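Local structure of aromatic-L-amino-acid decarboxylase (Catharanthus roseus, 6EEW) at residues Ser263-Asp268 with Phe422-Phe427; Ile176-Arg181 with Gly281-Val286. The protein catalyses the pyridoxal phosphate-dependent decarboxylation of L-tryptophan to tryptamine and of 5-hydroxy-L-tryptophan to serotonin, working as a homodimer. All coordinates share one frame; numbering follows the deposited sequence.

Contact 1. Residues Ser263-Asp268 with Phe422-Phe427; sequences STTATD and FSLVCF
Thr265 and Leu424 meet through their methyls: CG2 of Thr265 lies 3.7 Å from CD2 of Leu424, and the same leucine methyl comes within 3.4 Å of the carbonyl O of Ser263. On one flank SG of Cys426 packs against Thr264, 3.9 Å from its CG2. On the other, the Phe422 ring offers its edge, with CE2 3.8 Å from CG2 of Thr267 and CD2 facing CB of Thr265. One water joins the two sides, donating to Thr265 OG1 and to Leu424 O while accepting from Phe422 N. Thr265 has OG1 between its backbone N and carbonyl carbon (chi1 56°), which also lets the hydroxyl donate to Thr264 O. An alanine here would probably leave the water without its partner on this loop and open a gap beside Leu424 CD2. Further out, Arg469 NE binds Ser263 O and Asn421 ND2 binds Thr265 O, holding these two carbonyls. Segment 263-268 directly follows Thr262, a pyridoxal phosphate-binding residue by similarity, in the loop between strand 251-258 and helix 270-280; strand 424-429 runs between strands 414-416 and 465-471, with helix 375-409 packed on Val425.

Contact 2. Residues Ile176-Arg181 with Gly281-Val286; sequences IAARER and GIWIHV
Trp283 packs on helix 167-186 through two successive alanines, and has the largest share of the contact, with Arg181 adding to the alanines. The methyl of Ala178 sits 3.7 Å from Trp283 CB, while Ala177 CB reaches the far end of the indole, 3.9 Å from CH2. With CG anti to the backbone N (chi1 180°), the indole extends from the strand to the helix, and its six-membered ring meets both methyls, Ala178 CB at CE3 and Ala177 CB at CZ3 and CH2. Helical segment 176-181 and strand segment 283-286 run antiparallel, 177° between their directions, with axes 9.6 Å apart at closest. This is helix-on-sheet packing in the large domain of a fold type I pyridoxal phosphate enzyme; Gly281, with positive phi, ends helix 270-280 in a Schellman motif, just ahead of strand 283-287. Across the contact the charged group is the guanidinium of Arg181. Its chain bends at chi3 and brings NH2 to 3.8 Å from Trp283 CB, with Trp283 CE3 over one guanidinium face and the two planes 60° apart. Among the polar bonds, Trp283 NE1 donates to Ser312 OG. Arg179 turns to the dimer interface: its NH2 forms a salt bridge with Glu180 OE2 at 2.8 Å and also binds Lys211 O of the second subunit.

In the fold
The centres of contacts 1 and 2 lie about 27 Å apart, and their nearest atoms come to about 7 Å without touching. Along the chain the segments alternate: 176-181, 263-268, 281-286, then 422-427. Helix 270-280 ties them together, for it follows the loop of contact 1 and leads into strand 283-287 of contact 2. That strand lies beside 251-258 in the seven-stranded mixed sheet, whereas 424-429 belongs to the separate four-stranded antiparallel sheet. Contact 2 fastens a helix to the large sheet near the subunit interface, and contact 1 joins the loop beyond strand 251-258 to the smaller sheet, close to the tryptophan-binding pocket.

Contact 1. Residues Ser263-Asp268 with Phe422-Phe427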
loop_
_atom_site.group_PDB
_atom_site.type_symbol
_atom_site.label_atom_id
_atom_site.label_comp_id
_atom_site.label_asym_id
_atom_site.label_seq_id
_atom_site.Cartn_x
_atom_site.Cartn_y
_atom_site.Cartn_z
ATOM N N SER A 263 -16.303 -6.553 15.181
ATOM C CA SER A 263 -16.730 -6.667 16.572
ATOM C C SER A 263 -17.016 -8.118 16.961
ATOM O O SER A 263 -16.343 -8.684 17.836
ATOM C CB SER A 263 -17.952 -5.783 16.802
ATOM O OG SER A 263 -17.595 -4.431 16.598
ATOM N N THR A 264 -18.013 -8.742 16.326
ATOM C CA THR A 264 -18.483 -10.063 16.737
ATOM C C THR A 264 -18.432 -11.088 15.609
ATOM O O THR A 264 -18.948 -12.198 15.775
ATOM C CB THR A 264 -19.912 -9.970 17.267
ATOM O OG1 THR A 264 -20.757 -9.462 16.231
ATOM C CG2 THR A 264 -19.987 -9.039 18.462
ATOM N N THR A 265 -17.799 -10.764 14.483
ATOM C CA THR A 265 -17.845 -11.610 13.290
ATOM C C THR A 265 -19.285 -11.993 12.963
ATOM O O THR A 265 -19.597 -13.151 12.673
ATOM C CB THR A 265 -16.944 -12.847 13.416
ATOM O OG1 THR A 265 -17.285 -13.620 14.575
ATOM C CG2 THR A 265 -15.490 -12.446 13.487
ATOM N N ALA A 266 -20.180 -11.008 13.046
ATOM C CA ALA A 266 -21.499 -11.143 12.441
ATOM C C ALA A 266 -21.359 -11.461 10.955
ATOM O O ALA A 266 -20.302 -11.278 10.350
ATOM C CB ALA A 266 -22.312 -9.864 12.633
ATOM N N THR A 267 -22.430 -11.987 10.369
ATOM C CA THR A 267 -22.413 -12.406 8.969
ATOM C C THR A 267 -23.637 -11.849 8.262
ATOM O O THR A 267 -24.772 -12.175 8.631
ATOM C CB THR A 267 -22.391 -13.941 8.842
ATOM O OG1 THR A 267 -23.450 -14.499 9.622
ATOM C CG2 THR A 267 -21.089 -14.533 9.323
ATOM N N ASP A 268 -23.411 -11.027 7.266
ATOM C CA ASP A 268 -24.535 -10.575 6.460
ATOM C C ASP A 268 -24.879 -11.639 5.431
ATOM O O ASP A 268 -23.975 -12.246 4.851
ATOM C CB ASP A 268 -24.204 -9.261 5.760
ATOM C CG ASP A 268 -23.878 -8.150 6.734
ATOM O OD1 ASP A 268 -24.605 -8.012 7.742
ATOM O OD2 ASP A 268 -22.879 -7.431 6.495
ATOM N N PHE A 422 -16.777 -18.380 13.749
ATOM C CA PHE A 422 -15.470 -18.752 13.233
ATOM C C PHE A 422 -14.504 -18.963 14.393
ATOM O O PHE A 422 -14.694 -19.865 15.214
ATOM C CB PHE A 422 -14.966 -17.670 12.266
ATOM C CG PHE A 422 -15.938 -17.351 11.154
ATOM C CD1 PHE A 422 -15.985 -18.134 10.009
ATOM C CD2 PHE A 422 -16.821 -16.293 11.266
ATOM C CE1 PHE A 422 -16.879 -17.849 8.982
ATOM C CE2 PHE A 422 -17.712 -16.001 10.245
ATOM C CZ PHE A 422 -17.737 -16.788 9.096
ATOM N N SER A 423 -13.457 -18.140 14.469
ATOM C CA SER A 423 -12.413 -18.307 15.470
ATOM C C SER A 423 -12.526 -17.313 16.624
ATOM O O SER A 423 -11.696 -17.346 17.542
ATOM C CB SER A 423 -11.035 -18.200 14.816
ATOM O OG SER A 423 -10.041 -18.153 15.811
ATOM N N LEU A 424 -13.500 -16.409 16.585
ATOM C CA LEU A 424 -13.620 -15.352 17.583
ATOM C C LEU A 424 -14.742 -15.709 18.539
ATOM O O LEU A 424 -15.857 -15.999 18.096
ATOM C CB LEU A 424 -13.901 -13.994 16.928
ATOM C CG LEU A 424 -14.555 -12.967 17.851
ATOM C CD1 LEU A 424 -13.606 -12.546 18.967
ATOM C CD2 LEU A 424 -15.045 -11.763 17.063
ATOM N N VAL A 425 -14.453 -15.656 19.841
ATOM C CA VAL A 425 -15.420 -15.988 20.889
ATOM C C VAL A 425 -15.734 -14.718 21.675
ATOM O O VAL A 425 -14.837 -14.117 22.275
ATOM C CB VAL A 425 -14.880 -17.088 21.822
ATOM C CG1 VAL A 425 -15.912 -17.484 22.881
ATOM C CG2 VAL A 425 -14.422 -18.278 21.030
ATOM N N CYS A 426 -17.002 -14.322 21.690
ATOM C CA CYS A 426 -17.459 -13.159 22.439
ATOM C C CYS A 426 -18.164 -13.623 23.707
ATOM O O CYS A 426 -19.143 -14.371 23.633
ATOM C CB CYS A 426 -18.391 -12.300 21.587
ATOM S SG CYS A 426 -17.625 -11.647 20.071
ATOM N N PHE A 427 -17.671 -13.185 24.865
ATOM C CA PHE A 427 -18.191 -13.698 26.130
ATOM C C PHE A 427 -18.188 -12.597 27.185
ATOM O O PHE A 427 -17.649 -11.506 26.981
ATOM C CB PHE A 427 -17.391 -14.908 26.611
ATOM C CG PHE A 427 -15.957 -14.604 26.946
ATOM C CD1 PHE A 427 -15.035 -14.353 25.945
ATOM C CD2 PHE A 427 -15.535 -14.569 28.268
ATOM C CE1 PHE A 427 -13.717 -14.078 26.255
ATOM C CE2 PHE A 427 -14.219 -14.294 28.586
ATOM C CZ PHE A 427 -13.307 -14.044 27.580
HETATM O O HOH W 1 -16.189 -16.416 15.614
#

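Contact 2. Residues Ile176-Arg181 with Gly281-Val286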
loop_
_atom_site.group_PDB
_atom_site.type_symbol
_atom_site.label_atom_id
_atom_site.label_comp_id
_atom_site.label_asym_id
_atom_site.label_seq_id
_atom_site.Cartn_x
_atom_site.Cartn_y
_atom_site.Cartn_z
ATOM N N ILE A 176 -15.699 3.608 -6.006
ATOM C CA ILE A 176 -15.505 4.592 -7.069
ATOM C C ILE A 176 -16.005 4.033 -8.396
ATOM O O ILE A 176 -16.608 4.752 -9.202
ATOM C CB ILE A 176 -14.030 5.024 -7.168
ATOM C CG1 ILE A 176 -13.631 5.879 -5.957
ATOM C CG2 ILE A 176 -13.809 5.778 -8.474
ATOM C CD1 ILE A 176 -12.188 6.258 -5.914
ATOM N N ALA A 177 -15.764 2.745 -8.646
ATOM C CA ALA A 177 -16.290 2.109 -9.851
ATOM C C ALA A 177 -17.806 2.257 -9.932
ATOM O O ALA A 177 -18.358 2.657 -10.967
ATOM C CB ALA A 177 -15.884 0.631 -9.883
ATOM N N ALA A 178 -18.500 1.942 -8.840
ATOM C CA ALA A 178 -19.951 2.091 -8.832
ATOM C C ALA A 178 -20.356 3.547 -9.050
ATOM O O ALA A 178 -21.280 3.845 -9.830
ATOM C CB ALA A 178 -20.524 1.562 -7.519
ATOM N N ARG A 179 -19.687 4.466 -8.336
ATOM C CA ARG A 179 -19.965 5.895 -8.476
ATOM C C ARG A 179 -19.833 6.342 -9.922
ATOM O O ARG A 179 -20.679 7.077 -10.437
ATOM C CB ARG A 179 -19.021 6.708 -7.583
ATOM C CG ARG A 179 -19.250 8.239 -7.631
ATOM C CD ARG A 179 -18.007 9.003 -7.119
ATOM N NE ARG A 179 -16.926 8.969 -8.105
ATOM C CZ ARG A 179 -15.654 9.250 -7.846
ATOM N NH1 ARG A 179 -15.273 9.582 -6.617
ATOM N NH2 ARG A 179 -14.755 9.169 -8.815
ATOM N N GLU A 180 -18.770 5.911 -10.593
ATOM C CA GLU A 180 -18.534 6.373 -11.953
ATOM C C GLU A 180 -19.531 5.752 -12.922
ATOM O O GLU A 180 -19.933 6.396 -13.891
ATOM C CB GLU A 180 -17.096 6.093 -12.381
ATOM C CG GLU A 180 -16.064 7.087 -11.834
ATOM C CD GLU A 180 -16.357 8.558 -12.168
ATOM O OE1 GLU A 180 -16.811 8.863 -13.300
ATOM O OE2 GLU A 180 -16.140 9.417 -11.281
ATOM N N ARG A 181 -19.932 4.497 -12.703
ATOM C CA ARG A 181 -21.011 3.955 -13.529
ATOM C C ARG A 181 -22.232 4.862 -13.454
ATOM O O ARG A 181 -22.803 5.273 -14.484
ATOM C CB ARG A 181 -21.376 2.541 -13.087
ATOM C CG ARG A 181 -22.518 1.967 -13.907
ATOM C CD ARG A 181 -22.808 0.522 -13.589
ATOM N NE ARG A 181 -23.193 0.309 -12.201
ATOM C CZ ARG A 181 -23.346 -0.906 -11.683
ATOM N NH1 ARG A 181 -23.135 -1.964 -12.448
ATOM N NH2 ARG A 181 -23.699 -1.070 -10.414
ATOM N N GLY A 281 -30.348 -2.457 -8.810
ATOM C CA GLY A 281 -29.181 -1.932 -9.499
ATOM C C GLY A 281 -28.083 -1.448 -8.585
ATOM O O GLY A 281 -27.291 -0.589 -8.975
ATOM N N ILE A 282 -28.024 -1.976 -7.375
ATOM C CA ILE A 282 -27.018 -1.612 -6.388
ATOM C C ILE A 282 -25.797 -2.492 -6.579
ATOM O O ILE A 282 -25.912 -3.720 -6.661
ATOM C CB ILE A 282 -27.582 -1.767 -4.967
ATOM C CG1 ILE A 282 -28.819 -0.874 -4.794
ATOM C CG2 ILE A 282 -26.495 -1.521 -3.928
ATOM C CD1 ILE A 282 -29.679 -1.218 -3.597
ATOM N N TRP A 283 -24.622 -1.876 -6.625
ATOM C CA TRP A 283 -23.380 -2.636 -6.622
ATOM C C TRP A 283 -23.171 -3.228 -5.243
ATOM O O TRP A 283 -23.096 -2.495 -4.256
ATOM C CB TRP A 283 -22.200 -1.744 -6.972
ATOM C CG TRP A 283 -20.896 -2.457 -6.981
ATOM C CD1 TRP A 283 -20.346 -3.192 -5.964
ATOM C CD2 TRP A 283 -19.914 -2.418 -8.016
ATOM N NE1 TRP A 283 -19.107 -3.654 -6.329
ATOM C CE2 TRP A 283 -18.816 -3.183 -7.581
ATOM C CE3 TRP A 283 -19.864 -1.824 -9.279
ATOM C CZ2 TRP A 283 -17.695 -3.383 -8.367
ATOM C CZ3 TRP A 283 -18.750 -2.021 -10.055
ATOM C CH2 TRP A 283 -17.681 -2.790 -9.600
ATOM N N ILE A 284 -23.060 -4.542 -5.160
ATOM C CA ILE A 284 -22.834 -5.201 -3.884
ATOM C C ILE A 284 -21.402 -5.707 -3.823
ATOM O O ILE A 284 -20.939 -6.446 -4.708
ATOM C CB ILE A 284 -23.853 -6.326 -3.630
ATOM C CG1 ILE A 284 -23.576 -6.973 -2.268
ATOM C CG2 ILE A 284 -23.888 -7.320 -4.792
ATOM C CD1 ILE A 284 -24.654 -7.935 -1.840
ATOM N N HIS A 285 -20.703 -5.299 -2.772
ATOM C CA HIS A 285 -19.347 -5.740 -2.510
ATOM C C HIS A 285 -19.364 -6.505 -1.203
ATOM O O HIS A 285 -19.939 -6.037 -0.212
ATOM C CB HIS A 285 -18.359 -4.565 -2.421
ATOM C CG HIS A 285 -17.000 -4.976 -1.953
ATOM N ND1 HIS A 285 -16.015 -5.410 -2.813
ATOM C CD2 HIS A 285 -16.484 -5.084 -0.703
ATOM C CE1 HIS A 285 -14.942 -5.753 -2.115
ATOM N NE2 HIS A 285 -15.201 -5.559 -0.833
ATOM N N VAL A 286 -18.747 -7.676 -1.205
ATOM C CA VAL A 286 -18.649 -8.503 -0.016
ATOM C C VAL A 286 -17.262 -8.295 0.572
ATOM O O VAL A 286 -16.244 -8.648 -0.046
ATOM C CB VAL A 286 -18.937 -9.973 -0.325
ATOM C CG1 VAL A 286 -18.656 -10.820 0.886
ATOM C CG2 VAL A 286 -20.403 -10.113 -0.748
#